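Local coordinates for protein enoyl-CoA hydratase (Mycobacterium smegmatis, PDB 3PE8) that probably catalyses the reversible hydration of the double bond of enoyl-CoA thioesters, as a zinc-binding member of the crotonase family, at residues V10-T15 with T23-Q28; V19-L24 with I58-D63; T40-L45 with K87-T92; L134-G139 with W222-A227; Q146-G151 with A171-E176. All coordinates share one frame; numbering follows the deposited sequence. Where two conformers were deposited one is given.

In the fold
From the N terminus, interaction 1 closes the short hairpin of strands 11-16 and 19-24 at the edge of the main sheet. Interaction 2 shares Thr23 and Leu24 with it and closes the crossover from strand 19-24 through helix 35-50 to strand 56-61. Interaction 3 crosses interaction 2 along the chain: its helix comes between the two strands of that contact in the sequence and packs on both. Phe42 of interaction 3 also touches Trp138 of interaction 4. Interaction 4 ties the loop before helix 140-148 to helix 199-234. Within that span falls interaction 5, joining the end of helix 140-148 to the turn after helix 165-171.

Interaction 1. Residues V10-T15 with T23-Q28; sequences VLLVDT and TLNRPQ
The N-terminal beta hairpin of the crotonase-like fold is joined here, where Leu12 faces Thr23 as an antiparallel hydrogen-bonded pair. Leu12 N donates to Thr23 O at 2.9 Å, and Thr23 N returns a bond to Leu12 O, also 2.9 Å. Leu11 and Leu24 form the adjoining non-hydrogen-bonded pair. Beyond it, Asn25 N reaches Val10 O at 2.8 Å. This last bond is bent, 140° at the hydrogen, where the strand pairing ends.

The side chains divide between the two faces of the sheet. On one face Leu11 CD1 meets Leu24 CD2 at 4.0 Å, and both residues pack on helix 35-50. On the other face Leu12 CB lies against Thr23 CB. The branch of Leu12 also covers the amide of Asn25, with CG 3.7 Å from Asn25 ND2. Asn25 CG, anti to its backbone N (chi1 -166°), lies 3.8 Å from Leu12 CD1. The amide ND2 bonds to Pro9 O. Past the strand ends, Val10 CG1 runs beside Arg26 CG at 3.9 Å, pointing the same way. The guanidinium of Arg26 continues to Ala32 O and to a salt bridge with Asp71.

A water joins Thr23 OG1 to Leu12 O, the latter through a weak bond. The chemistry is therefore two-sided: the face of Leu11 and Leu24 is apolar and lies under helix 35-50, while the other mixes apolar contact with amide, hydroxyl and water.

Interaction 2. Residues V19-L24 with I58-D63; sequences VRTLTL and IVTGAD
Ile58 and Thr21 stand side by side and point the same way, as do Thr60 and Thr23 further along. The contact is the parallel strand pair of a beta-alpha-beta unit, in which helix 35-50 connects strand 19-24 to strand 56-61. The short strand segments run at 22° to each other.

Thr21, Thr23, Ile58 and Thr60 share one face of the sheet. Thr21 OG1 lies 4.0 Å from Ile58 CB. Ile58 CD1 meets Val19 CG1 at 3.6 Å. These two side chains cross at a slant, and both also pack against helix 183-195. Thr60 CG2 sits between its own backbone N and carbonyl carbon and touches Thr23 OG1 at 3.6 Å. The Thr60 hydroxyl, anti to the backbone N (chi1 -163°), bonds instead to Ala98 O on the next strand. Thr23 CG2 turns to the end of the other strand and lies 3.5 Å from Ala62 N.

Leu22, Leu24 and Val59 occupy the other face, under helix 35-50. Phe41 of that helix touches both Leu24 and Val59. Across the pair, Leu24 CG rests 3.6 Å from Thr60 O.

The backbones are joined by five bonds that alternate in direction, beginning with Ile58 N to Arg20 O. Leu22 and Thr60 continue the series in the middle. Where strand 56-61 ends, Ala62 N donates to Leu24 O at 2.9 Å, and Ala62 CB lies 3.5 Å from that same oxygen.

Interaction 3. Residues T40-L45 with K87-T92; sequences TFFRAL and KWPDMT
Leu45 drops its CD1 methyl onto the middle of the Trp88 six-membered ring. The methyl is 3.6 Å from the ring centroid and only 8° off the normal, a CH-pi contact over the face. The edge of Phe41 turns toward the face of Trp88 in an offset edge-to-face pair. Its CE2 lies 3.7 Å from Trp88 CZ3, and the planes are turned 64° apart.

Phe42 lies against Lys87. The bump on its ring is Lys87 CB, over one face and 3.5 Å from the centroid, while the rest of the lysine chain leads away. Phe41 CD2 is over the opposite face. Both atoms sit toward the rim, and the Phe42 ring lies between them.

The contact sets helix 35-50 of the crotonase fold against the loop that leads into strand 95-99. Trp88 also stacks on Tyr113, and Phe42 meets Trp138 edge to face, which extends the aromatic cluster toward the zinc site.

Pro89 fills the dip beside Leu45, with CG 3.7 Å from Leu45 CB. Met91 crosses Leu45 at about a right angle. Its SD lies 4.0 Å from Leu45 CB, and its bent end (chi3 74°) carries CE to 3.7 Å from Leu45 O.

Interaction 4. Residues L134-G139 with W222-A227; sequences LMPTWG and WAEAEA
Glu224 reaches from its helix to the backbone of the loop at Pro136 and Gly139. From CB the chain leaves with CG anti to the backbone N (chi1 171°) and stays extended to CD. CG passes close to Pro136 O, at 3.2 Å. CD lies 3.4 Å from the same oxygen. At the tip the two oxygens take different partners. OE1 accepts the N-H of Gly139 at 2.8 Å through its syn lone pair, though the bond is bent to 136° at the hydrogen. OE2 lies 3.3 Å from Gly139 C and close to Gly139 CA, with Pro136 CB and CG further off at 3.9 Å. It bonds to Ser141 OG.

Gly139 is the N-cap residue of helix 140-148. The carboxylate thus grips the start of that helix at both Gly139 and Ser141, and the nearby helix N terminus would be expected to favour its negative charge. The contact joins helix 199-234 of the crotonase fold to the loop beside the zinc site. Zinc is bound by Glu109 and His129; Pro136 packs on Glu109, and Trp138 N bonds to Glu109 OE1.

A water donates to both Pro136 O and Glu224 O, at 2.8 Å each, bridging the two backbones. Further along the helix, Met135 CE touches Ala227 CB at 3.8 Å. A second subunit packs over this part of the contact, with its Ala204 on Met135 and its Ser208 on Ala227.

Interaction 5. Residues Q146-G151 with A171-E176; sequences QKVGVG and AGLVTE
Lys147 O faces the backbone of Gly172 and Leu173. Gly172 C and Leu173 N each lie 3.3 Å from it, but the angle at Leu173 N is too poor for a hydrogen bond. Leu173 CA makes a CA-H...O contact with the same oxygen at 3.4 Å, bent to 122° at the hydrogen. The backbones are in van der Waals contact here, with only this weak, bent contact between them.

The side chains close in around this point. Val148 CG2 touches Ala171 CB at 3.5 Å and Leu173 CB at 4.0 Å. Val148 holds CG1 between its backbone N and carbonyl carbon (chi1 88°), and CG2 is the branch that meets the turn. Leu173 CD1 reaches Lys147 CB at 4.1 Å. The lysine chain is extended beyond CG, and NZ bonds to Leu112 O. Val148 and Leu173 both pack on Leu163 as well. Val150 of a neighbouring subunit packs on Lys147.

Two helix ends meet in this contact. Gly149 follows the end of helix 140-148; it has positive phi and is also the N-cap of helix 150-159. Gly172 follows helix 165-171 in a Schellman motif, the common C-terminal helix capping turn with a positive-phi glycine.

Interaction 1. Residues V10-T15 with T23-Q28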
# COMPACT_ATOMS: atom_id res chain seq x y z
N VAL A 10 -23.60 13.75 -31.73
CA VAL A 10 -22.40 12.94 -31.56
C VAL A 10 -22.59 11.79 -30.57
O VAL A 10 -21.75 10.90 -30.54
CB VAL A 10 -21.15 13.76 -31.11
CG1 VAL A 10 -20.73 14.74 -32.23
CG2 VAL A 10 -21.37 14.42 -29.75
N LEU A 11 -23.67 11.81 -29.79
CA LEU A 11 -23.97 10.76 -28.80
C LEU A 11 -25.45 10.47 -28.83
O LEU A 11 -26.24 11.37 -28.60
CB LEU A 11 -23.58 11.16 -27.37
CG LEU A 11 -23.65 10.03 -26.34
CD1 LEU A 11 -22.52 9.02 -26.50
CD2 LEU A 11 -23.65 10.64 -24.92
N LEU A 12 -25.83 9.24 -29.14
CA LEU A 12 -27.24 8.85 -29.11
C LEU A 12 -27.59 8.32 -27.73
O LEU A 12 -26.75 7.66 -27.09
CB LEU A 12 -27.55 7.81 -30.18
CG LEU A 12 -27.27 8.28 -31.60
CD1 LEU A 12 -27.40 7.11 -32.55
CD2 LEU A 12 -28.18 9.42 -32.01
N VAL A 13 -28.80 8.63 -27.27
CA VAL A 13 -29.25 8.24 -25.92
C VAL A 13 -30.62 7.59 -26.03
O VAL A 13 -31.53 8.15 -26.61
CB VAL A 13 -29.30 9.46 -24.96
CG1 VAL A 13 -29.76 9.07 -23.55
CG2 VAL A 13 -27.96 10.24 -24.91
N ASP A 14 -30.77 6.40 -25.43
CA ASP A 14 -32.04 5.69 -25.35
C ASP A 14 -32.22 5.23 -23.90
O ASP A 14 -31.25 4.79 -23.29
CB ASP A 14 -32.03 4.45 -26.23
CG ASP A 14 -33.30 3.61 -26.07
OD1 ASP A 14 -33.32 2.68 -25.24
OD2 ASP A 14 -34.31 3.96 -26.73
N THR A 15 -33.44 5.28 -23.39
CA THR A 15 -33.75 4.70 -22.07
C THR A 15 -34.95 3.78 -22.23
O THR A 15 -36.03 4.22 -22.64
CB THR A 15 -34.01 5.76 -20.99
OG1 THR A 15 -32.94 6.70 -21.02
CG2 THR A 15 -34.10 5.10 -19.60
N THR A 23 -24.67 5.66 -27.12
CA THR A 23 -24.02 5.18 -28.35
C THR A 23 -23.13 6.28 -28.90
O THR A 23 -23.63 7.31 -29.35
CB THR A 23 -25.05 4.75 -29.40
OG1 THR A 23 -25.92 3.73 -28.84
CG2 THR A 23 -24.33 4.22 -30.67
N LEU A 24 -21.80 6.07 -28.87
CA LEU A 24 -20.84 6.97 -29.50
C LEU A 24 -21.20 7.06 -30.98
O LEU A 24 -21.35 6.04 -31.63
CB LEU A 24 -19.41 6.45 -29.35
CG LEU A 24 -18.93 6.09 -27.94
CD1 LEU A 24 -17.53 5.48 -28.06
CD2 LEU A 24 -18.90 7.30 -26.99
N ASN A 25 -21.38 8.26 -31.51
CA ASN A 25 -22.00 8.42 -32.81
C ASN A 25 -21.23 9.38 -33.74
O ASN A 25 -21.78 10.38 -34.25
CB ASN A 25 -23.49 8.86 -32.68
CG ASN A 25 -24.25 8.71 -33.98
OD1 ASN A 25 -24.06 7.72 -34.72
ND2 ASN A 25 -25.11 9.69 -34.29
N ARG A 26 -19.95 9.07 -33.94
CA ARG A 26 -19.17 9.74 -34.97
C ARG A 26 -18.54 8.67 -35.85
O ARG A 26 -17.32 8.61 -35.99
CB ARG A 26 -18.08 10.66 -34.38
CG ARG A 26 -18.59 11.76 -33.45
CD ARG A 26 -17.45 12.57 -32.93
NE ARG A 26 -16.85 13.39 -34.00
CZ ARG A 26 -15.57 13.43 -34.35
NH1 ARG A 26 -14.64 12.68 -33.76
NH2 ARG A 26 -15.20 14.27 -35.32
N PRO A 27 -19.38 7.85 -36.50
CA PRO A 27 -18.79 6.74 -37.25
C PRO A 27 -17.94 7.21 -38.43
O PRO A 27 -17.00 6.51 -38.83
CB PRO A 27 -20.02 5.94 -37.72
CG PRO A 27 -21.17 6.87 -37.62
CD PRO A 27 -20.85 7.77 -36.47
N GLN A 28 -18.25 8.38 -38.98
CA GLN A 28 -17.46 8.95 -40.06
C GLN A 28 -16.01 9.20 -39.65
O GLN A 28 -15.15 9.37 -40.51
CB GLN A 28 -18.14 10.24 -40.56
CG GLN A 28 -18.12 11.41 -39.54
CD GLN A 28 -19.19 11.41 -38.41
OE1 GLN A 28 -20.00 10.47 -38.23
NE2 GLN A 28 -19.21 12.52 -37.66
O HOH W 1 -28.14 4.85 -27.75

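Interaction 2. Residues V19-L24 with I58-D63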
# COMPACT_ATOMS: atom_id res chain seq x y z
N VAL A 19 -32.80 0.97 -18.47
CA VAL A 19 -31.45 0.87 -18.99
C VAL A 19 -31.19 1.99 -19.98
O VAL A 19 -31.96 2.16 -20.93
CB VAL A 19 -31.22 -0.51 -19.64
CG1 VAL A 19 -29.76 -0.61 -20.20
CG2 VAL A 19 -31.52 -1.66 -18.65
N ARG A 20 -30.13 2.77 -19.75
CA ARG A 20 -29.80 3.88 -20.64
C ARG A 20 -28.62 3.45 -21.51
O ARG A 20 -27.57 3.10 -20.99
CB ARG A 20 -29.42 5.14 -19.89
CG ARG A 20 -29.09 6.29 -20.88
CD ARG A 20 -29.25 7.62 -20.29
NE ARG A 20 -30.64 7.88 -19.92
CZ ARG A 20 -31.00 8.90 -19.17
NH1 ARG A 20 -30.07 9.75 -18.70
NH2 ARG A 20 -32.29 9.08 -18.86
N THR A 21 -28.83 3.44 -22.82
CA THR A 21 -27.79 3.13 -23.76
C THR A 21 -27.22 4.42 -24.33
O THR A 21 -27.98 5.28 -24.84
CB THR A 21 -28.31 2.23 -24.90
OG1 THR A 21 -28.93 1.03 -24.37
CG2 THR A 21 -27.17 1.82 -25.86
N LEU A 22 -25.90 4.56 -24.24
CA LEU A 22 -25.16 5.72 -24.76
C LEU A 22 -24.35 5.18 -25.93
O LEU A 22 -23.50 4.29 -25.75
CB LEU A 22 -24.23 6.26 -23.68
CG LEU A 22 -24.89 6.71 -22.37
CD1 LEU A 22 -23.83 7.17 -21.36
CD2 LEU A 22 -25.94 7.81 -22.63
N THR A 23 -24.67 5.66 -27.12
CA THR A 23 -24.02 5.18 -28.35
C THR A 23 -23.13 6.28 -28.90
O THR A 23 -23.63 7.31 -29.35
CB THR A 23 -25.05 4.75 -29.40
OG1 THR A 23 -25.92 3.73 -28.84
CG2 THR A 23 -24.33 4.22 -30.67
N LEU A 24 -21.80 6.07 -28.87
CA LEU A 24 -20.84 6.97 -29.50
C LEU A 24 -21.20 7.06 -30.98
O LEU A 24 -21.35 6.04 -31.63
CB LEU A 24 -19.41 6.45 -29.35
CG LEU A 24 -18.93 6.09 -27.94
CD1 LEU A 24 -17.53 5.48 -28.06
CD2 LEU A 24 -18.90 7.30 -26.99
N ILE A 58 -25.55 1.10 -20.65
CA ILE A 58 -24.78 0.40 -21.68
C ILE A 58 -24.05 1.43 -22.52
O ILE A 58 -24.70 2.38 -23.00
CB ILE A 58 -25.70 -0.49 -22.58
CG1 ILE A 58 -26.41 -1.56 -21.75
CG2 ILE A 58 -24.91 -1.11 -23.76
CD1 ILE A 58 -27.51 -2.31 -22.49
N VAL A 59 -22.76 1.23 -22.74
CA VAL A 59 -22.00 2.07 -23.63
C VAL A 59 -21.64 1.25 -24.87
O VAL A 59 -21.13 0.15 -24.74
CB VAL A 59 -20.70 2.59 -22.98
CG1 VAL A 59 -19.83 3.39 -24.01
CG2 VAL A 59 -20.99 3.51 -21.79
N THR A 60 -21.89 1.81 -26.07
CA THR A 60 -21.55 1.10 -27.29
C THR A 60 -21.18 2.12 -28.33
O THR A 60 -21.29 3.33 -28.08
CB THR A 60 -22.68 0.14 -27.71
OG1 THR A 60 -22.18 -0.82 -28.66
CG2 THR A 60 -23.91 0.85 -28.30
N GLY A 61 -20.75 1.65 -29.49
CA GLY A 61 -20.44 2.55 -30.61
C GLY A 61 -21.30 2.29 -31.83
O GLY A 61 -21.69 1.15 -32.10
N ALA A 62 -21.54 3.34 -32.60
CA ALA A 62 -22.09 3.18 -33.94
C ALA A 62 -21.16 2.29 -34.75
O ALA A 62 -19.96 2.46 -34.68
CB ALA A 62 -22.28 4.55 -34.60
N ASP A 63 -21.69 1.34 -35.50
CA ASP A 63 -20.83 0.42 -36.25
C ASP A 63 -19.99 1.15 -37.32
O ASP A 63 -20.39 2.21 -37.82
CB ASP A 63 -21.66 -0.68 -36.93
CG ASP A 63 -21.93 -1.89 -36.03
OD1 ASP A 63 -21.24 -2.12 -35.04
OD2 ASP A 63 -22.85 -2.68 -36.41

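Interaction 3. Residues T40-L45 with K87-T92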
# COMPACT_ATOMS: atom_id res chain seq x y z
N THR A 40 -19.72 15.61 -24.04
CA THR A 40 -21.08 15.08 -24.11
C THR A 40 -21.18 13.71 -23.42
O THR A 40 -22.12 13.45 -22.65
CB THR A 40 -21.57 15.02 -25.58
OG1 THR A 40 -21.50 16.33 -26.16
CG2 THR A 40 -23.01 14.53 -25.66
N PHE A 41 -20.21 12.85 -23.69
CA PHE A 41 -20.22 11.50 -23.11
C PHE A 41 -20.08 11.51 -21.60
O PHE A 41 -20.86 10.88 -20.86
CB PHE A 41 -19.11 10.66 -23.74
CG PHE A 41 -19.00 9.28 -23.17
CD1 PHE A 41 -19.98 8.33 -23.41
CD2 PHE A 41 -17.95 8.96 -22.31
CE1 PHE A 41 -19.89 7.06 -22.84
CE2 PHE A 41 -17.87 7.69 -21.75
CZ PHE A 41 -18.85 6.76 -22.02
N PHE A 42 -19.08 12.25 -21.11
CA PHE A 42 -18.84 12.30 -19.68
C PHE A 42 -20.00 12.94 -18.95
O PHE A 42 -20.37 12.50 -17.85
CB PHE A 42 -17.47 12.91 -19.35
CG PHE A 42 -16.30 12.06 -19.81
CD1 PHE A 42 -16.17 10.75 -19.36
CD2 PHE A 42 -15.37 12.53 -20.72
CE1 PHE A 42 -15.13 9.94 -19.82
CE2 PHE A 42 -14.33 11.71 -21.17
CZ PHE A 42 -14.20 10.42 -20.68
N ARG A 43 -20.62 13.97 -19.54
CA ARG A 43 -21.82 14.56 -18.99
C ARG A 43 -23.00 13.57 -18.97
O ARG A 43 -23.74 13.51 -18.01
CB ARG A 43 -22.21 15.84 -19.75
CG ARG A 43 -23.48 16.51 -19.23
CD ARG A 43 -23.69 17.88 -19.88
NE ARG A 43 -23.97 17.72 -21.31
CZ ARG A 43 -23.18 18.06 -22.34
NH1 ARG A 43 -21.98 18.63 -22.15
NH2 ARG A 43 -23.61 17.82 -23.57
N ALA A 44 -23.14 12.78 -20.03
CA ALA A 44 -24.20 11.78 -20.11
C ALA A 44 -24.07 10.71 -19.01
O ALA A 44 -25.08 10.26 -18.45
CB ALA A 44 -24.23 11.14 -21.52
N LEU A 45 -22.84 10.32 -18.69
CA LEU A 45 -22.60 9.39 -17.58
C LEU A 45 -23.08 9.97 -16.25
O LEU A 45 -23.79 9.30 -15.48
CB LEU A 45 -21.12 8.96 -17.50
CG LEU A 45 -20.63 7.98 -18.57
CD1 LEU A 45 -19.12 7.76 -18.41
CD2 LEU A 45 -21.40 6.65 -18.55
N LYS A 87 -11.57 11.93 -16.86
CA LYS A 87 -12.89 12.56 -16.78
C LYS A 87 -14.03 11.60 -16.40
O LYS A 87 -15.13 12.05 -16.11
CB LYS A 87 -13.25 13.13 -18.15
CG LYS A 87 -12.28 14.22 -18.67
CD LYS A 87 -12.40 15.49 -17.90
CE LYS A 87 -11.39 16.51 -18.44
NZ LYS A 87 -11.30 17.70 -17.58
N TRP A 88 -13.80 10.29 -16.40
CA TRP A 88 -14.89 9.36 -16.15
C TRP A 88 -15.33 9.57 -14.72
O TRP A 88 -14.50 9.48 -13.81
CB TRP A 88 -14.40 7.92 -16.36
CG TRP A 88 -15.48 6.88 -16.30
CD1 TRP A 88 -16.15 6.45 -15.18
CD2 TRP A 88 -15.98 6.11 -17.38
NE1 TRP A 88 -17.04 5.45 -15.50
CE2 TRP A 88 -16.94 5.22 -16.86
CE3 TRP A 88 -15.67 6.04 -18.75
CZ2 TRP A 88 -17.61 4.30 -17.66
CZ3 TRP A 88 -16.32 5.15 -19.53
CH2 TRP A 88 -17.28 4.26 -18.99
N PRO A 89 -16.63 9.85 -14.50
CA PRO A 89 -17.13 10.26 -13.17
C PRO A 89 -17.35 9.11 -12.19
O PRO A 89 -17.40 7.95 -12.59
CB PRO A 89 -18.47 10.93 -13.52
CG PRO A 89 -18.94 10.17 -14.71
CD PRO A 89 -17.69 9.93 -15.52
N ASP A 90 -17.42 9.43 -10.90
CA ASP A 90 -17.76 8.44 -9.89
C ASP A 90 -19.22 8.04 -10.10
O ASP A 90 -20.11 8.89 -10.19
CB ASP A 90 -17.57 9.00 -8.48
CG ASP A 90 -17.83 7.95 -7.40
OD1 ASP A 90 -17.48 6.77 -7.60
OD2 ASP A 90 -18.36 8.33 -6.33
N MET A 91 -19.46 6.75 -10.18
CA MET A 91 -20.79 6.21 -10.46
C MET A 91 -21.03 5.03 -9.53
O MET A 91 -20.10 4.28 -9.22
CB MET A 91 -20.88 5.76 -11.92
CG MET A 91 -20.82 6.92 -12.91
SD MET A 91 -20.96 6.29 -14.58
CE MET A 91 -22.71 5.85 -14.63
N THR A 92 -22.27 4.85 -9.11
CA THR A 92 -22.66 3.65 -8.37
C THR A 92 -23.58 2.77 -9.18
O THR A 92 -23.88 1.66 -8.75
CB THR A 92 -23.34 3.98 -7.07
OG1 THR A 92 -24.60 4.64 -7.31
CG2 THR A 92 -22.42 4.85 -6.18

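Interaction 4. Residues L134-G139 with W222-A227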
# COMPACT_ATOMS: atom_id res chain seq x y z
N LEU A 134 2.83 8.66 -27.70
CA LEU A 134 2.10 9.26 -26.58
C LEU A 134 2.17 8.31 -25.38
O LEU A 134 2.38 7.09 -25.55
CB LEU A 134 0.64 9.54 -26.95
CG LEU A 134 0.41 10.57 -28.06
CD1 LEU A 134 -1.05 10.66 -28.46
CD2 LEU A 134 0.95 11.96 -27.68
N MET A 135 2.10 8.87 -24.18
CA MET A 135 1.93 8.06 -22.97
C MET A 135 0.47 8.10 -22.51
O MET A 135 -0.19 9.13 -22.63
CB MET A 135 2.84 8.58 -21.86
CG MET A 135 4.30 8.33 -22.12
SD MET A 135 4.81 6.61 -22.03
CE MET A 135 4.84 6.47 -20.22
N PRO A 136 -0.04 6.99 -21.93
CA PRO A 136 -1.44 6.93 -21.51
C PRO A 136 -1.70 7.78 -20.26
O PRO A 136 -0.85 7.86 -19.36
CB PRO A 136 -1.64 5.43 -21.19
CG PRO A 136 -0.30 4.95 -20.82
CD PRO A 136 0.67 5.72 -21.68
N THR A 137 -2.86 8.44 -20.21
CA THR A 137 -3.27 9.22 -19.06
C THR A 137 -4.66 8.87 -18.56
O THR A 137 -5.14 9.47 -17.58
CB THR A 137 -3.21 10.75 -19.37
OG1 THR A 137 -4.18 11.08 -20.35
CG2 THR A 137 -1.80 11.15 -19.84
N TRP A 138 -5.32 7.89 -19.18
CA TRP A 138 -6.65 7.46 -18.76
C TRP A 138 -6.63 6.03 -18.25
O TRP A 138 -7.61 5.28 -18.37
CB TRP A 138 -7.65 7.56 -19.91
CG TRP A 138 -8.20 8.92 -20.20
CD1 TRP A 138 -7.82 10.12 -19.66
CD2 TRP A 138 -9.23 9.23 -21.16
NE1 TRP A 138 -8.56 11.16 -20.21
CE2 TRP A 138 -9.42 10.63 -21.14
CE3 TRP A 138 -10.00 8.45 -22.03
CZ2 TRP A 138 -10.36 11.27 -21.95
CZ3 TRP A 138 -10.92 9.08 -22.84
CH2 TRP A 138 -11.09 10.47 -22.80
N GLY A 139 -5.52 5.66 -17.65
CA GLY A 139 -5.41 4.40 -16.93
C GLY A 139 -5.01 3.16 -17.69
O GLY A 139 -4.96 2.08 -17.06
N TRP A 222 -1.15 7.46 -10.14
CA TRP A 222 -0.20 8.56 -9.95
C TRP A 222 1.08 8.33 -10.74
O TRP A 222 1.54 9.21 -11.42
CB TRP A 222 0.13 8.72 -8.48
CG TRP A 222 1.06 9.91 -8.21
CD1 TRP A 222 2.39 9.88 -7.88
CD2 TRP A 222 0.73 11.32 -8.35
NE1 TRP A 222 2.89 11.16 -7.75
CE2 TRP A 222 1.89 12.05 -8.05
CE3 TRP A 222 -0.45 12.02 -8.67
CZ2 TRP A 222 1.92 13.45 -8.06
CZ3 TRP A 222 -0.41 13.43 -8.68
CH2 TRP A 222 0.77 14.11 -8.38
N ALA A 223 1.64 7.12 -10.65
CA ALA A 223 2.82 6.78 -11.40
C ALA A 223 2.64 6.93 -12.91
O ALA A 223 3.53 7.43 -13.58
CB ALA A 223 3.28 5.37 -11.05
N GLU A 224 1.48 6.52 -13.41
CA GLU A 224 1.15 6.66 -14.84
C GLU A 224 1.16 8.18 -15.19
O GLU A 224 1.75 8.59 -16.22
CB GLU A 224 -0.22 6.05 -15.14
CG GLU A 224 -0.70 6.35 -16.56
CD GLU A 224 -2.06 5.82 -16.87
OE1 GLU A 224 -3.06 6.52 -16.61
OE2 GLU A 224 -2.10 4.68 -17.39
N ALA A 225 0.53 8.99 -14.35
CA ALA A 225 0.41 10.43 -14.60
C ALA A 225 1.79 11.08 -14.58
O ALA A 225 2.12 11.88 -15.44
CB ALA A 225 -0.53 11.12 -13.58
N GLU A 226 2.60 10.68 -13.61
CA GLU A 226 3.97 11.20 -13.53
C GLU A 226 4.80 10.81 -14.75
O GLU A 226 5.54 11.65 -15.28
CB GLU A 226 4.60 10.72 -12.25
CG GLU A 226 3.96 11.39 -11.03
CD GLU A 226 4.39 12.82 -10.87
OE1 GLU A 226 5.50 13.01 -10.31
OE2 GLU A 226 3.65 13.75 -11.33
N ALA A 227 4.68 9.57 -15.21
CA ALA A 227 5.41 9.14 -16.41
C ALA A 227 4.97 9.94 -17.65
O ALA A 227 5.80 10.28 -18.50
CB ALA A 227 5.26 7.64 -16.64
O HOH W 2 1.76 7.27 -18.71

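Interaction 5. Residues Q146-G151 with A171-E176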
# COMPACT_ATOMS: atom_id res chain seq x y z
N GLN A 146 -4.27 -5.23 -15.20
CA GLN A 146 -5.30 -5.66 -14.26
C GLN A 146 -6.34 -6.58 -14.90
O GLN A 146 -6.80 -7.55 -14.25
CB GLN A 146 -5.98 -4.44 -13.64
CG GLN A 146 -7.04 -4.71 -12.67
CD GLN A 146 -7.78 -3.48 -12.22
OE1 GLN A 146 -8.11 -2.61 -13.03
NE2 GLN A 146 -8.03 -3.38 -10.91
N LYS A 147 -6.72 -6.27 -16.14
CA LYS A 147 -7.88 -6.94 -16.78
C LYS A 147 -7.53 -7.96 -17.87
O LYS A 147 -8.37 -8.80 -18.20
CB LYS A 147 -8.88 -5.87 -17.24
CG LYS A 147 -9.38 -5.05 -16.06
CD LYS A 147 -10.56 -4.12 -16.39
CE LYS A 147 -11.03 -3.36 -15.20
NZ LYS A 147 -12.33 -2.62 -15.46
N VAL A 148 -6.32 -7.90 -18.44
CA VAL A 148 -5.89 -8.87 -19.45
C VAL A 148 -4.66 -9.68 -19.05
O VAL A 148 -4.32 -10.64 -19.76
CB VAL A 148 -5.71 -8.15 -20.81
CG1 VAL A 148 -4.28 -7.56 -20.99
CG2 VAL A 148 -6.15 -8.95 -22.04
N GLY A 149 -4.02 -9.32 -17.93
CA GLY A 149 -2.79 -9.94 -17.45
C GLY A 149 -1.54 -9.17 -17.82
O GLY A 149 -1.51 -8.42 -18.80
N VAL A 150 -0.51 -9.34 -17.00
CA VAL A 150 0.73 -8.58 -17.13
C VAL A 150 1.42 -8.79 -18.49
O VAL A 150 1.67 -7.84 -19.24
CB VAL A 150 1.73 -8.88 -16.00
CG1 VAL A 150 2.99 -8.06 -16.20
CG2 VAL A 150 1.08 -8.61 -14.65
N GLY A 151 1.69 -10.03 -18.83
CA GLY A 151 2.39 -10.30 -20.08
C GLY A 151 1.65 -9.91 -21.33
O GLY A 151 2.22 -9.37 -22.30
N ALA A 171 -8.43 -14.30 -21.99
CA ALA A 171 -7.62 -13.52 -21.06
C ALA A 171 -8.37 -12.91 -19.90
O ALA A 171 -7.74 -12.49 -18.92
CB ALA A 171 -6.87 -12.39 -21.81
N GLY A 172 -9.70 -12.78 -20.00
CA GLY A 172 -10.52 -12.17 -18.95
C GLY A 172 -10.89 -10.71 -19.15
O GLY A 172 -11.47 -10.09 -18.26
N LEU A 173 -10.55 -10.17 -20.31
CA LEU A 173 -10.86 -8.79 -20.58
C LEU A 173 -12.36 -8.57 -20.81
O LEU A 173 -12.86 -7.51 -20.50
CB LEU A 173 -10.05 -8.27 -21.78
CG LEU A 173 -10.27 -6.85 -22.24
CD1 LEU A 173 -9.98 -5.78 -21.17
CD2 LEU A 173 -9.43 -6.55 -23.52
N VAL A 174 -13.02 -9.57 -21.38
CA VAL A 174 -14.47 -9.54 -21.60
C VAL A 174 -15.08 -10.77 -20.95
O VAL A 174 -14.42 -11.82 -20.75
CB VAL A 174 -14.88 -9.44 -23.09
CG1 VAL A 174 -14.21 -8.23 -23.74
CG2 VAL A 174 -14.55 -10.75 -23.85
N THR A 175 -16.36 -10.64 -20.63
CA THR A 175 -17.08 -11.74 -19.96
C THR A 175 -17.78 -12.72 -20.91
O THR A 175 -18.14 -13.86 -20.53
CB THR A 175 -18.14 -11.22 -18.99
OG1 THR A 175 -19.18 -10.50 -19.67
CG2 THR A 175 -17.52 -10.36 -17.85
N GLU A 176 -17.98 -12.29 -22.16
CA GLU A 176 -18.83 -12.99 -23.11
C GLU A 176 -18.53 -12.47 -24.51
O GLU A 176 -18.28 -11.27 -24.67
CB GLU A 176 -20.30 -12.75 -22.72
CG GLU A 176 -21.30 -13.53 -23.50
CD GLU A 176 -22.75 -13.31 -23.02
OE1 GLU A 176 -23.03 -12.42 -22.17
OE2 GLU A 176 -23.63 -14.03 -23.57